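Local coordinates for protein ACDH-11, isoform b (Caenorhabditis elegans, PDB 4Y9J) that belongs to the acyl-CoA dehydrogenase family of flavoproteins and, as a four-chain assembly, binds flavin-adenine dinucleotide, at residues Q71-E80 against V89-E97; D213-S224 against A286-R297. One frame throughout, in Å; residues are numbered along the deposited sequence.

Interaction 1 of 2, residues Q71-E80 against V89-E97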
loop_
_atom_site.group_PDB
_atom_site.type_symbol
_atom_site.label_atom_id
_atom_site.label_comp_id
_atom_site.label_asym_id
_atom_site.label_seq_id
_atom_site.Cartn_x
_atom_site.Cartn_y
_atom_site.Cartn_z
ATOM N N GLN B 71 -3.950 -17.134 1.446
ATOM C CA GLN B 71 -3.190 -16.330 0.499
ATOM C C GLN B 71 -3.992 -15.437 -0.406
ATOM O O GLN B 71 -3.584 -14.319 -0.684
ATOM C CB GLN B 71 -2.233 -17.175 -0.308
ATOM C CG GLN B 71 -1.136 -17.835 0.487
ATOM C CD GLN B 71 -0.311 -16.842 1.375
ATOM O OE1 GLN B 71 0.281 -15.950 0.885
ATOM N NE2 GLN B 71 -0.327 -17.037 2.650
ATOM N N ALA B 72 -5.178 -15.923 -0.841
ATOM C CA ALA B 72 -6.044 -15.151 -1.721
ATOM C C ALA B 72 -6.628 -13.935 -1.026
ATOM O O ALA B 72 -6.953 -12.945 -1.680
ATOM C CB ALA B 72 -7.168 -16.036 -2.277
ATOM N N GLU B 73 -6.686 -13.963 0.275
ATOM C CA GLU B 73 -7.055 -12.781 1.038
ATOM C C GLU B 73 -5.865 -11.809 1.246
ATOM O O GLU B 73 -6.067 -10.589 1.407
ATOM C CB GLU B 73 -7.644 -13.229 2.372
ATOM C CG GLU B 73 -7.918 -12.168 3.426
ATOM C CD GLU B 73 -9.190 -11.386 3.189
ATOM O OE1 GLU B 73 -9.926 -11.716 2.236
ATOM O OE2 GLU B 73 -9.444 -10.365 3.947
ATOM N N LEU B 74 -4.667 -12.375 1.416
ATOM C CA LEU B 74 -3.467 -11.571 1.631
ATOM C C LEU B 74 -2.959 -10.892 0.405
ATOM O O LEU B 74 -2.289 -9.867 0.510
ATOM C CB LEU B 74 -2.373 -12.406 2.282
ATOM C CG LEU B 74 -2.703 -13.000 3.622
ATOM C CD1 LEU B 74 -1.617 -13.948 4.041
ATOM C CD2 LEU B 74 -3.010 -11.918 4.646
ATOM N N GLU B 75 -3.306 -11.376 -0.764
ATOM C CA GLU B 75 -2.883 -10.754 -2.037
ATOM C C GLU B 75 -4.124 -10.557 -2.905
ATOM O O GLU B 75 -4.409 -11.326 -3.850
ATOM C CB GLU B 75 -1.857 -11.596 -2.801
ATOM C CG GLU B 75 -0.573 -11.725 -2.049
ATOM C CD GLU B 75 0.329 -10.497 -2.023
ATOM O OE1 GLU B 75 0.072 -9.469 -2.753
ATOM O OE2 GLU B 75 1.364 -10.608 -1.255
ATOM N N GLN B 76 -4.812 -9.474 -2.622
ATOM C CA GLN B 76 -6.106 -9.225 -3.234
ATOM C C GLN B 76 -6.002 -8.757 -4.660
ATOM O O GLN B 76 -4.978 -8.266 -5.072
ATOM C CB GLN B 76 -6.797 -8.153 -2.394
ATOM C CG GLN B 76 -7.059 -8.675 -0.989
ATOM C CD GLN B 76 -7.465 -7.558 0.009
ATOM O OE1 GLN B 76 -7.903 -6.456 -0.382
ATOM N NE2 GLN B 76 -7.378 -7.894 1.272
ATOM N N PRO B 77 -7.049 -8.935 -5.440
ATOM C CA PRO B 77 -7.015 -8.578 -6.854
ATOM C C PRO B 77 -6.835 -7.089 -7.087
ATOM O O PRO B 77 -7.323 -6.269 -6.279
ATOM C CB PRO B 77 -8.406 -8.980 -7.373
ATOM C CG PRO B 77 -9.056 -9.661 -6.280
ATOM C CD PRO B 77 -8.299 -9.604 -5.048
ATOM N N ARG B 78 -6.232 -6.760 -8.203
ATOM C CA ARG B 78 -6.053 -5.387 -8.631
ATOM C C ARG B 78 -6.399 -5.267 -10.081
ATOM O O ARG B 78 -6.437 -6.262 -10.825
ATOM C CB ARG B 78 -4.573 -4.919 -8.428
ATOM C CG ARG B 78 -4.108 -5.055 -6.997
ATOM C CD ARG B 78 -2.631 -4.607 -6.782
ATOM N NE ARG B 78 -1.610 -5.658 -6.964
ATOM C CZ ARG B 78 -0.781 -5.700 -8.007
ATOM N NH1 ARG B 78 -0.893 -4.810 -8.996
ATOM N NH2 ARG B 78 0.164 -6.637 -8.083
ATOM N N LEU B 79 -6.724 -4.047 -10.488
ATOM C CA LEU B 79 -7.145 -3.689 -11.841
ATOM C C LEU B 79 -6.298 -2.550 -12.368
ATOM O O LEU B 79 -6.102 -1.538 -11.650
ATOM C CB LEU B 79 -8.625 -3.292 -11.848
ATOM C CG LEU B 79 -9.153 -2.683 -13.115
ATOM C CD1 LEU B 79 -9.078 -3.714 -14.243
ATOM C CD2 LEU B 79 -10.582 -2.111 -12.949
ATOM N N GLU B 80 -5.728 -2.700 -13.555
ATOM C CA GLU B 80 -5.041 -1.615 -14.257
ATOM C C GLU B 80 -5.707 -1.316 -15.526
ATOM O O GLU B 80 -5.762 -2.159 -16.420
ATOM C CB GLU B 80 -3.604 -1.987 -14.559
ATOM C CG GLU B 80 -2.799 -2.177 -13.294
ATOM C CD GLU B 80 -1.361 -2.667 -13.485
ATOM O OE1 GLU B 80 -0.904 -2.918 -14.622
ATOM O OE2 GLU B 80 -0.701 -2.843 -12.440
ATOM N N VAL B 89 -6.340 -1.515 -21.466
ATOM C CA VAL B 89 -6.142 -2.972 -21.396
ATOM C C VAL B 89 -6.995 -3.668 -20.360
ATOM O O VAL B 89 -7.278 -4.849 -20.532
ATOM C CB VAL B 89 -4.659 -3.382 -21.171
ATOM C CG1 VAL B 89 -3.774 -2.960 -22.356
ATOM C CG2 VAL B 89 -4.118 -2.841 -19.872
ATOM N N ASP B 90 -7.484 -2.970 -19.333
ATOM C CA ASP B 90 -8.344 -3.587 -18.329
ATOM C C ASP B 90 -7.662 -4.861 -17.764
ATOM O O ASP B 90 -8.220 -5.949 -17.726
ATOM C CB ASP B 90 -9.715 -3.899 -18.957
ATOM C CG ASP B 90 -10.555 -2.607 -19.326
ATOM O OD1 ASP B 90 -11.157 -2.132 -18.440
ATOM O OD2 ASP B 90 -10.651 -2.091 -20.487
ATOM N N LYS B 91 -6.449 -4.719 -17.303
ATOM C CA LYS B 91 -5.731 -5.914 -16.861
ATOM C C LYS B 91 -6.116 -6.229 -15.421
ATOM O O LYS B 91 -5.931 -5.395 -14.530
ATOM C CB LYS B 91 -4.222 -5.701 -17.000
ATOM C CG LYS B 91 -3.423 -6.896 -16.487
ATOM C CD LYS B 91 -1.998 -6.918 -17.009
ATOM C CE LYS B 91 -1.163 -6.179 -15.998
ATOM N NZ LYS B 91 0.286 -6.222 -16.370
ATOM N N LEU B 92 -6.656 -7.421 -15.207
ATOM C CA LEU B 92 -6.995 -7.885 -13.859
ATOM C C LEU B 92 -5.838 -8.699 -13.353
ATOM O O LEU B 92 -5.408 -9.635 -14.042
ATOM C CB LEU B 92 -8.225 -8.748 -13.991
ATOM C CG LEU B 92 -8.849 -9.252 -12.721
ATOM C CD1 LEU B 92 -9.405 -8.098 -11.907
ATOM C CD2 LEU B 92 -9.975 -10.221 -13.064
ATOM N N ILE B 93 -5.296 -8.331 -12.200
ATOM C CA ILE B 93 -4.181 -8.997 -11.595
ATOM C C ILE B 93 -4.669 -9.778 -10.404
ATOM O O ILE B 93 -5.125 -9.193 -9.415
ATOM C CB ILE B 93 -3.126 -8.017 -11.168
ATOM C CG1 ILE B 93 -2.559 -7.270 -12.418
ATOM C CG2 ILE B 93 -1.981 -8.766 -10.483
ATOM C CD1 ILE B 93 -1.923 -5.947 -12.056
ATOM N N VAL B 94 -4.659 -11.100 -10.505
ATOM C CA VAL B 94 -5.146 -11.943 -9.381
ATOM C C VAL B 94 -4.020 -12.892 -8.976
ATOM O O VAL B 94 -3.195 -13.284 -9.816
ATOM C CB VAL B 94 -6.466 -12.700 -9.612
ATOM C CG1 VAL B 94 -7.514 -11.891 -10.354
ATOM C CG2 VAL B 94 -6.223 -13.954 -10.324
ATOM N N CYS B 95 -3.979 -13.243 -7.719
ATOM C CA CYS B 95 -2.884 -14.047 -7.204
ATOM C C CYS B 95 -2.903 -15.461 -7.808
ATOM O O CYS B 95 -3.941 -15.946 -8.247
ATOM C CB CYS B 95 -2.895 -14.120 -5.703
ATOM S SG CYS B 95 -4.181 -15.017 -4.872
ATOM N N ASN B 96 -1.733 -16.094 -7.788
ATOM C CA ASN B 96 -1.601 -17.436 -8.283
ATOM C C ASN B 96 -2.489 -18.398 -7.521
ATOM O O ASN B 96 -3.058 -19.356 -8.113
ATOM C CB ASN B 96 -0.164 -17.926 -8.182
ATOM C CG ASN B 96 0.704 -17.376 -9.268
ATOM O OD1 ASN B 96 0.221 -16.788 -10.272
ATOM N ND2 ASN B 96 2.010 -17.619 -9.137
ATOM N N GLU B 97 -2.662 -18.146 -6.257
ATOM C CA GLU B 97 -3.452 -19.055 -5.415
ATOM C C GLU B 97 -5.013 -19.095 -5.774
ATOM O O GLU B 97 -5.624 -20.175 -5.684
ATOM C CB GLU B 97 -3.268 -18.798 -3.957
ATOM C CG GLU B 97 -1.861 -19.009 -3.412
ATOM C CD GLU B 97 -0.915 -17.831 -3.600
ATOM O OE1 GLU B 97 -1.239 -16.831 -4.273
ATOM O OE2 GLU B 97 0.127 -17.870 -2.997
HETATM O O HOH W 1 1.522 -16.537 -1.361
HETATM O O HOH W 2 -5.839 -11.931 -6.095
HETATM O O HOH W 3 -3.377 -9.543 -7.153
#
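R78 and I93 face each other as a hydrogen-bonded pair of an antiparallel two-stranded hairpin, with R78 N giving to I93 O at 2.9 Å and I93 N returning a nearly straight bond (175°) to R78 O. E80 and K91 form the next hydrogen-bonded pair, with the non-hydrogen-bonded pair L79-L92 between, and CA-H...O contacts such as L79 CA to K91 O fill in. Where the strands part, waters take over: one gives to both Q76 O and I93 O, another joins E75 O to C95 N, and a third bridges Q71 OE1 and E97 OE2.

Charges gather on the face that carries R78, E80, K91 and I93. The E80 and K91 side chains run side by side in the same direction, but E80 OE1 stays 3.9 Å from K91 NZ, a long salt bridge. E80 OE2 lies in the plane of the R78 guanidinium at its edge, R78 NH1 to E80 OE2 again long at 4.0 Å. R78 NH2 has another partner, E75 OE2 of the second subunit, and E75 pairs with R78 of that subunit in return.

Van der Waals contacts complete the join. I93 packs against both charged groups: CG2 sits 3.8 Å off one guanidinium face, toward its rim, while CD1 reaches E80 OE2 at 3.4 Å. C95 turns SG between its own N and carbonyl carbon (chi1 69°), laying sulfur against A72 CA. E97 bends at chi2 and brings CD within 3.6 Å of Q71 CB, the Q71 amide turned 49° from the carboxylate. On the other face L79 packs on M271 and L274. This is a beta hairpin linking helix 44-74 to helix 96-107, with C95 at the N-cap of the latter.

Interaction 2 of 2, residues D213-S224 against A286-R297. With FAD (flavin-adenine dinucleotide), chain E.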
loop_
_atom_site.group_PDB
_atom_site.type_symbol
_atom_site.label_atom_id
_atom_site.label_comp_id
_atom_site.label_asym_id
_atom_site.label_seq_id
_atom_site.Cartn_x
_atom_site.Cartn_y
_atom_site.Cartn_z
ATOM N N ASP B 213 -30.100 -14.479 -33.379
ATOM C CA ASP B 213 -30.230 -14.370 -31.905
ATOM C C ASP B 213 -29.006 -13.750 -31.222
ATOM O O ASP B 213 -28.889 -13.784 -29.977
ATOM C CB ASP B 213 -30.561 -15.744 -31.350
ATOM C CG ASP B 213 -31.908 -16.236 -31.861
ATOM O OD1 ASP B 213 -32.859 -15.420 -31.877
ATOM O OD2 ASP B 213 -32.008 -17.394 -32.278
ATOM N N THR B 214 -28.106 -13.204 -32.042
ATOM C CA THR B 214 -26.886 -12.502 -31.585
ATOM C C THR B 214 -27.140 -10.997 -31.485
ATOM O O THR B 214 -27.618 -10.395 -32.436
ATOM C CB THR B 214 -25.771 -12.733 -32.591
ATOM O OG1 THR B 214 -25.571 -14.138 -32.718
ATOM C CG2 THR B 214 -24.480 -12.054 -32.138
ATOM N N TYR B 215 -26.805 -10.416 -30.345
ATOM C CA TYR B 215 -27.074 -9.033 -30.018
ATOM C C TYR B 215 -25.764 -8.363 -29.479
ATOM O O TYR B 215 -24.802 -9.030 -29.017
ATOM C CB TYR B 215 -28.153 -8.920 -28.912
ATOM C CG TYR B 215 -29.524 -9.361 -29.349
ATOM C CD1 TYR B 215 -29.794 -10.721 -29.576
ATOM C CD2 TYR B 215 -30.532 -8.418 -29.617
ATOM C CE1 TYR B 215 -31.039 -11.136 -30.050
ATOM C CE2 TYR B 215 -31.757 -8.817 -30.108
ATOM C CZ TYR B 215 -32.005 -10.166 -30.329
ATOM O OH TYR B 215 -33.240 -10.542 -30.794
ATOM N N ARG B 216 -25.793 -7.033 -29.506
ATOM C CA ARG B 216 -24.773 -6.109 -28.946
ATOM C C ARG B 216 -25.414 -5.574 -27.686
ATOM O O ARG B 216 -26.502 -5.025 -27.794
ATOM C CB ARG B 216 -24.675 -4.882 -29.876
ATOM C CG ARG B 216 -23.588 -4.828 -30.880
ATOM C CD ARG B 216 -23.426 -3.379 -31.374
ATOM N NE ARG B 216 -24.486 -2.863 -32.256
ATOM C CZ ARG B 216 -25.224 -1.748 -32.091
ATOM N NH1 ARG B 216 -25.143 -0.945 -31.041
ATOM N NH2 ARG B 216 -26.075 -1.414 -33.032
ATOM N N LEU B 217 -24.759 -5.700 -26.537
ATOM C CA LEU B 217 -25.279 -5.170 -25.284
ATOM C C LEU B 217 -24.646 -3.823 -24.909
ATOM O O LEU B 217 -23.421 -3.638 -25.006
ATOM C CB LEU B 217 -25.079 -6.151 -24.108
ATOM C CG LEU B 217 -25.610 -7.563 -24.285
ATOM C CD1 LEU B 217 -25.416 -8.420 -23.051
ATOM C CD2 LEU B 217 -27.085 -7.572 -24.772
ATOM N N HIS B 218 -25.509 -2.964 -24.355
ATOM C CA HIS B 218 -25.166 -1.612 -23.920
ATOM C C HIS B 218 -25.798 -1.370 -22.562
ATOM O O HIS B 218 -27.052 -1.335 -22.441
ATOM C CB HIS B 218 -25.644 -0.580 -24.963
ATOM C CG HIS B 218 -24.887 -0.639 -26.252
ATOM N ND1 HIS B 218 -25.272 -1.442 -27.315
ATOM C CD2 HIS B 218 -23.787 0.018 -26.663
ATOM C CE1 HIS B 218 -24.414 -1.313 -28.298
ATOM N NE2 HIS B 218 -23.505 -0.432 -27.932
ATOM N N GLY B 219 -24.981 -1.243 -21.561
ATOM C CA GLY B 219 -25.468 -1.094 -20.177
ATOM C C GLY B 219 -24.370 -0.967 -19.180
ATOM O O GLY B 219 -23.148 -1.003 -19.561
ATOM N N TYR B 220 -24.754 -0.854 -17.900
ATOM C CA TYR B 220 -23.816 -0.728 -16.833
ATOM C C TYR B 220 -24.112 -1.785 -15.767
ATOM O O TYR B 220 -25.215 -1.754 -15.195
ATOM C CB TYR B 220 -23.877 0.671 -16.222
ATOM C CG TYR B 220 -22.680 1.010 -15.344
ATOM C CD1 TYR B 220 -22.528 0.537 -14.044
ATOM C CD2 TYR B 220 -21.743 1.890 -15.808
ATOM C CE1 TYR B 220 -21.432 0.906 -13.269
ATOM C CE2 TYR B 220 -20.623 2.206 -15.072
ATOM C CZ TYR B 220 -20.471 1.761 -13.806
ATOM O OH TYR B 220 -19.321 2.120 -13.134
ATOM N N LYS B 221 -23.210 -2.731 -15.535
ATOM C CA LYS B 221 -23.429 -3.766 -14.534
ATOM C C LYS B 221 -22.735 -3.311 -13.250
ATOM O O LYS B 221 -21.532 -3.093 -13.198
ATOM C CB LYS B 221 -22.922 -5.089 -15.046
ATOM C CG LYS B 221 -23.647 -5.524 -16.289
ATOM C CD LYS B 221 -25.167 -5.738 -16.035
ATOM C CE LYS B 221 -25.908 -6.053 -17.308
ATOM N NZ LYS B 221 -27.295 -6.494 -16.991
ATOM N N TRP B 222 -23.513 -3.148 -12.202
ATOM C CA TRP B 222 -23.069 -2.454 -10.989
ATOM C C TRP B 222 -22.300 -3.326 -10.038
ATOM O O TRP B 222 -21.490 -2.786 -9.292
ATOM C CB TRP B 222 -24.304 -1.837 -10.312
ATOM C CG TRP B 222 -24.158 -1.079 -9.053
ATOM C CD1 TRP B 222 -24.995 -1.213 -7.959
ATOM C CD2 TRP B 222 -23.333 0.053 -8.789
ATOM N NE1 TRP B 222 -24.644 -0.322 -6.979
ATOM C CE2 TRP B 222 -23.647 0.498 -7.471
ATOM C CE3 TRP B 222 -22.382 0.773 -9.535
ATOM C CZ2 TRP B 222 -22.995 1.582 -6.886
ATOM C CZ3 TRP B 222 -21.720 1.842 -8.942
ATOM C CH2 TRP B 222 -22.022 2.228 -7.624
ATOM N N PHE B 223 -22.604 -4.626 -9.995
ATOM C CA PHE B 223 -21.823 -5.617 -9.260
ATOM C C PHE B 223 -21.644 -6.798 -10.198
ATOM O O PHE B 223 -22.654 -7.438 -10.545
ATOM C CB PHE B 223 -22.486 -6.200 -7.988
ATOM C CG PHE B 223 -22.503 -5.254 -6.795
ATOM C CD1 PHE B 223 -23.325 -4.126 -6.784
ATOM C CD2 PHE B 223 -21.629 -5.437 -5.731
ATOM C CE1 PHE B 223 -23.296 -3.243 -5.662
ATOM C CE2 PHE B 223 -21.608 -4.549 -4.647
ATOM C CZ PHE B 223 -22.435 -3.466 -4.636
ATOM N N SER B 224 -20.385 -7.101 -10.534
ATOM C CA SER B 224 -20.071 -8.305 -11.368
ATOM C C SER B 224 -18.917 -9.049 -10.747
ATOM O O SER B 224 -17.752 -8.666 -10.926
ATOM C CB SER B 224 -19.681 -7.831 -12.774
ATOM O OG SER B 224 -20.759 -7.249 -13.403
ATOM N N ALA B 286 -16.296 -6.324 -9.955
ATOM C CA ALA B 286 -16.146 -5.095 -10.722
ATOM C C ALA B 286 -17.435 -4.432 -11.047
ATOM O O ALA B 286 -18.533 -5.039 -10.989
ATOM C CB ALA B 286 -15.416 -5.439 -12.046
ATOM N N GLU B 287 -17.342 -3.185 -11.454
ATOM C CA GLU B 287 -18.390 -2.541 -12.218
ATOM C C GLU B 287 -17.998 -2.620 -13.694
ATOM O O GLU B 287 -16.854 -2.296 -14.054
ATOM C CB GLU B 287 -18.545 -1.077 -11.839
ATOM C CG GLU B 287 -18.841 -0.889 -10.351
ATOM C CD GLU B 287 -18.790 0.542 -9.853
ATOM O OE1 GLU B 287 -18.843 1.505 -10.683
ATOM O OE2 GLU B 287 -18.706 0.649 -8.589
ATOM N N LEU B 288 -18.945 -2.978 -14.518
ATOM C CA LEU B 288 -18.735 -3.178 -15.970
ATOM C C LEU B 288 -19.522 -2.226 -16.789
ATOM O O LEU B 288 -20.765 -2.139 -16.665
ATOM C CB LEU B 288 -19.046 -4.630 -16.405
ATOM C CG LEU B 288 -18.320 -5.740 -15.641
ATOM C CD1 LEU B 288 -18.843 -7.059 -16.213
ATOM C CD2 LEU B 288 -16.847 -5.627 -15.675
ATOM N N LEU B 289 -18.852 -1.595 -17.739
ATOM C CA LEU B 289 -19.509 -0.811 -18.729
ATOM C C LEU B 289 -19.504 -1.601 -20.013
ATOM O O LEU B 289 -18.427 -1.840 -20.616
ATOM C CB LEU B 289 -18.881 0.580 -18.853
ATOM C CG LEU B 289 -19.362 1.493 -19.973
ATOM C CD1 LEU B 289 -20.850 1.786 -19.903
ATOM C CD2 LEU B 289 -18.672 2.864 -20.048
ATOM N N LEU B 290 -20.702 -1.960 -20.446
ATOM C CA LEU B 290 -20.979 -2.730 -21.680
ATOM C C LEU B 290 -21.289 -1.792 -22.807
ATOM O O LEU B 290 -22.265 -1.005 -22.771
ATOM C CB LEU B 290 -22.135 -3.697 -21.504
ATOM C CG LEU B 290 -21.900 -5.065 -20.833
ATOM C CD1 LEU B 290 -20.982 -5.103 -19.674
ATOM C CD2 LEU B 290 -23.184 -5.736 -20.434
ATOM N N ASP B 291 -20.454 -1.839 -23.830
ATOM C CA ASP B 291 -20.668 -1.057 -25.005
ATOM C C ASP B 291 -20.392 -1.900 -26.222
ATOM O O ASP B 291 -19.270 -1.899 -26.753
ATOM C CB ASP B 291 -19.757 0.165 -24.987
ATOM C CG ASP B 291 -19.928 1.040 -26.204
ATOM O OD1 ASP B 291 -20.856 0.841 -27.028
ATOM O OD2 ASP B 291 -19.087 1.939 -26.353
ATOM N N GLY B 292 -21.418 -2.594 -26.696
ATOM C CA GLY B 292 -21.273 -3.458 -27.881
ATOM C C GLY B 292 -20.762 -4.879 -27.549
ATOM O O GLY B 292 -20.247 -5.595 -28.450
ATOM N N ALA B 293 -20.927 -5.324 -26.307
ATOM C CA ALA B 293 -20.613 -6.719 -25.918
ATOM C C ALA B 293 -21.481 -7.697 -26.687
ATOM O O ALA B 293 -22.682 -7.613 -26.665
ATOM C CB ALA B 293 -20.828 -6.908 -24.438
ATOM N N ILE B 294 -20.858 -8.612 -27.398
ATOM C CA ILE B 294 -21.598 -9.592 -28.216
ATOM C C ILE B 294 -22.136 -10.738 -27.363
ATOM O O ILE B 294 -21.377 -11.405 -26.629
ATOM C CB ILE B 294 -20.699 -10.098 -29.339
ATOM C CG1 ILE B 294 -20.281 -8.880 -30.152
ATOM C CG2 ILE B 294 -21.466 -11.053 -30.254
ATOM C CD1 ILE B 294 -19.243 -9.158 -31.202
ATOM N N ALA B 295 -23.443 -10.955 -27.471
ATOM C CA ALA B 295 -24.120 -11.886 -26.632
ATOM C C ALA B 295 -25.213 -12.650 -27.404
ATOM O O ALA B 295 -25.851 -12.096 -28.336
ATOM C CB ALA B 295 -24.733 -11.160 -25.467
ATOM N N GLU B 296 -25.478 -13.872 -26.946
ATOM C CA GLU B 296 -26.506 -14.748 -27.597
ATOM C C GLU B 296 -27.772 -14.831 -26.751
ATOM O O GLU B 296 -27.690 -15.102 -25.562
ATOM C CB GLU B 296 -25.945 -16.132 -27.788
ATOM C CG GLU B 296 -24.575 -16.246 -28.417
ATOM C CD GLU B 296 -24.419 -15.554 -29.741
ATOM O OE1 GLU B 296 -25.430 -15.376 -30.445
ATOM O OE2 GLU B 296 -23.246 -15.229 -30.110
ATOM N N ARG B 297 -28.923 -14.522 -27.330
ATOM C CA ARG B 297 -30.171 -14.603 -26.594
ATOM C C ARG B 297 -30.548 -16.053 -26.366
ATOM O O ARG B 297 -30.568 -16.821 -27.313
ATOM C CB ARG B 297 -31.354 -13.974 -27.359
ATOM C CG ARG B 297 -32.627 -13.879 -26.493
ATOM C CD ARG B 297 -33.973 -14.082 -27.194
ATOM N NE ARG B 297 -33.892 -14.781 -28.470
ATOM C CZ ARG B 297 -34.432 -15.956 -28.760
ATOM N NH1 ARG B 297 -35.178 -16.647 -27.914
ATOM N NH2 ARG B 297 -34.249 -16.430 -29.958
HETATM P PA FAD E . -31.626 -2.806 -2.559
HETATM O O1A FAD E . -32.748 -3.654 -3.158
HETATM O O2A FAD E . -31.493 -1.352 -3.042
HETATM O O5B FAD E . -31.871 -2.618 -0.973
HETATM C C5B FAD E . -31.987 -3.775 -0.153
HETATM C C4B FAD E . -32.898 -3.423 0.989
HETATM O O4B FAD E . -34.153 -3.056 0.375
HETATM C C3B FAD E . -33.128 -4.542 1.952
HETATM O O3B FAD E . -33.642 -4.060 3.251
HETATM C C2B FAD E . -34.327 -5.187 1.284
HETATM O O2B FAD E . -35.059 -6.024 2.195
HETATM C C1B FAD E . -35.139 -3.938 0.865
HETATM N N9A FAD E . -36.169 -4.263 -0.140
HETATM C C8A FAD E . -35.975 -4.461 -1.481
HETATM N N7A FAD E . -37.156 -4.808 -2.070
HETATM C C5A FAD E . -38.127 -4.782 -1.105
HETATM C C6A FAD E . -39.570 -5.034 -1.058
HETATM N N6A FAD E . -40.244 -5.352 -2.199
HETATM N N1A FAD E . -40.176 -4.917 0.150
HETATM C C2A FAD E . -39.502 -4.623 1.268
HETATM N N3A FAD E . -38.193 -4.373 1.303
HETATM C C4A FAD E . -37.474 -4.437 0.159
HETATM N N1 FAD E . -25.129 -8.957 -8.244
HETATM C C2 FAD E . -24.925 -9.519 -9.473
HETATM O O2 FAD E . -25.893 -9.505 -10.278
HETATM N N3 FAD E . -23.856 -10.155 -9.815
HETATM C C4 FAD E . -22.778 -10.292 -9.078
HETATM O O4 FAD E . -21.795 -10.879 -9.472
HETATM C C4X FAD E . -22.893 -9.682 -7.705
HETATM N N5 FAD E . -21.734 -9.672 -6.909
HETATM C C5X FAD E . -21.961 -9.047 -5.651
HETATM C C6 FAD E . -20.828 -9.074 -4.783
HETATM C C7 FAD E . -20.971 -8.495 -3.478
HETATM C C7M FAD E . -19.763 -8.594 -2.603
HETATM C C8 FAD E . -22.217 -7.841 -3.137
HETATM C C8M FAD E . -22.367 -7.189 -1.753
HETATM C C9 FAD E . -23.324 -7.806 -3.977
HETATM C C9A FAD E . -23.212 -8.390 -5.282
HETATM N N10 FAD E . -24.275 -8.328 -6.139
HETATM C C10 FAD E . -24.103 -8.958 -7.396
HETATM C "C1'" FAD E . -25.456 -7.606 -5.828
HETATM C "C2'" FAD E . -26.511 -8.209 -4.891
HETATM O "O2'" FAD E . -27.296 -9.201 -5.523
HETATM C "C3'" FAD E . -27.409 -7.078 -4.399
HETATM O "O3'" FAD E . -26.570 -6.270 -3.610
HETATM C "C4'" FAD E . -28.597 -7.613 -3.621
HETATM O "O4'" FAD E . -29.442 -8.422 -4.440
HETATM C "C5'" FAD E . -29.389 -6.469 -2.977
HETATM O "O5'" FAD E . -29.870 -5.538 -4.031
HETATM P P FAD E . -29.384 -3.953 -3.918
HETATM O O1P FAD E . -27.930 -3.951 -3.659
HETATM O O2P FAD E . -29.972 -3.228 -5.103
HETATM O O3P FAD E . -30.179 -3.466 -2.573
#
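Y220 and E287 cross obliquely, ring and carboxylate planes 58° apart, and the Y220 hydroxyl gives a 2.6 Å hydrogen bond to E287 OE1 on its anti lone pair, in the plane of the ring. With CG anti to the backbone N (chi1 -165°), the Y220 ring swings over the opposite strand, one face toward L288 O. The same carboxylate lies against the indole of W222, E287 CD to W222 CZ3 being 3.3 Å, and its OE2 pairs with K275 and R273. K193 makes a cation-pi contact with Y220.

At the far end, R297 meets D213 with guanidinium and carboxylate planes 77° apart. R297 NH2 points at D213 OD1 in its own plane (2.6 Å), yet reaches that oxygen from above the carboxylate. T214 and E296 run alongside each other, and T214 OG1 gives to the syn lone pair of E296 OE1. Next to them Y215 and R297 lie side by side, CE1 of the ring nearest R297 CB and the ring plane nearly perpendicular to the guanidinium.

Between these ends L217 inserts CD1 against A295 CB (3.7 Å). Its carbonyl takes two bonds, from G292 N and A293 N, a G1 bulge where the antiparallel pairing slips by one residue. G292 N lies 3.2 Å above one face of the H218 ring. A second bulge comes before S224, whose N bonds A286 O; S224 OG is buried against L288 CD1 (3.4 Å) and has no partner in the model.

F223 lays its CB and ring beside the flavin, and F223 O comes to 3.1 Å from FAD N3. Side-chain bonds thus add to the backbone pairing at D213-R297, T214-E296 and Y220-E287, and the K275 and R273 charges would probably favour an ionised E287 beside the residues that line the cofactor.

In the fold
From the N terminus, helix 44-74 runs into interaction 1, where 71-80 and 89-97 close a short hairpin loop, the second segment running into the start of helix 96-107. The chain then runs through helices 121-135, 143-158 and 166-175 before reaching the mixed sheet, where 213-224 pairs with 286-297, closing a much longer loop of 61 residues that holds further strands of the sheet. The two contacts follow in series, neither nesting nor crossing. The centres of interactions 1 and 2 are about 23 Å apart, and they do not touch. Strand 269-274 lies against both: L79 and D90 meet it from interaction 1, Y220 and L288 from interaction 2. Both also reach the second subunit.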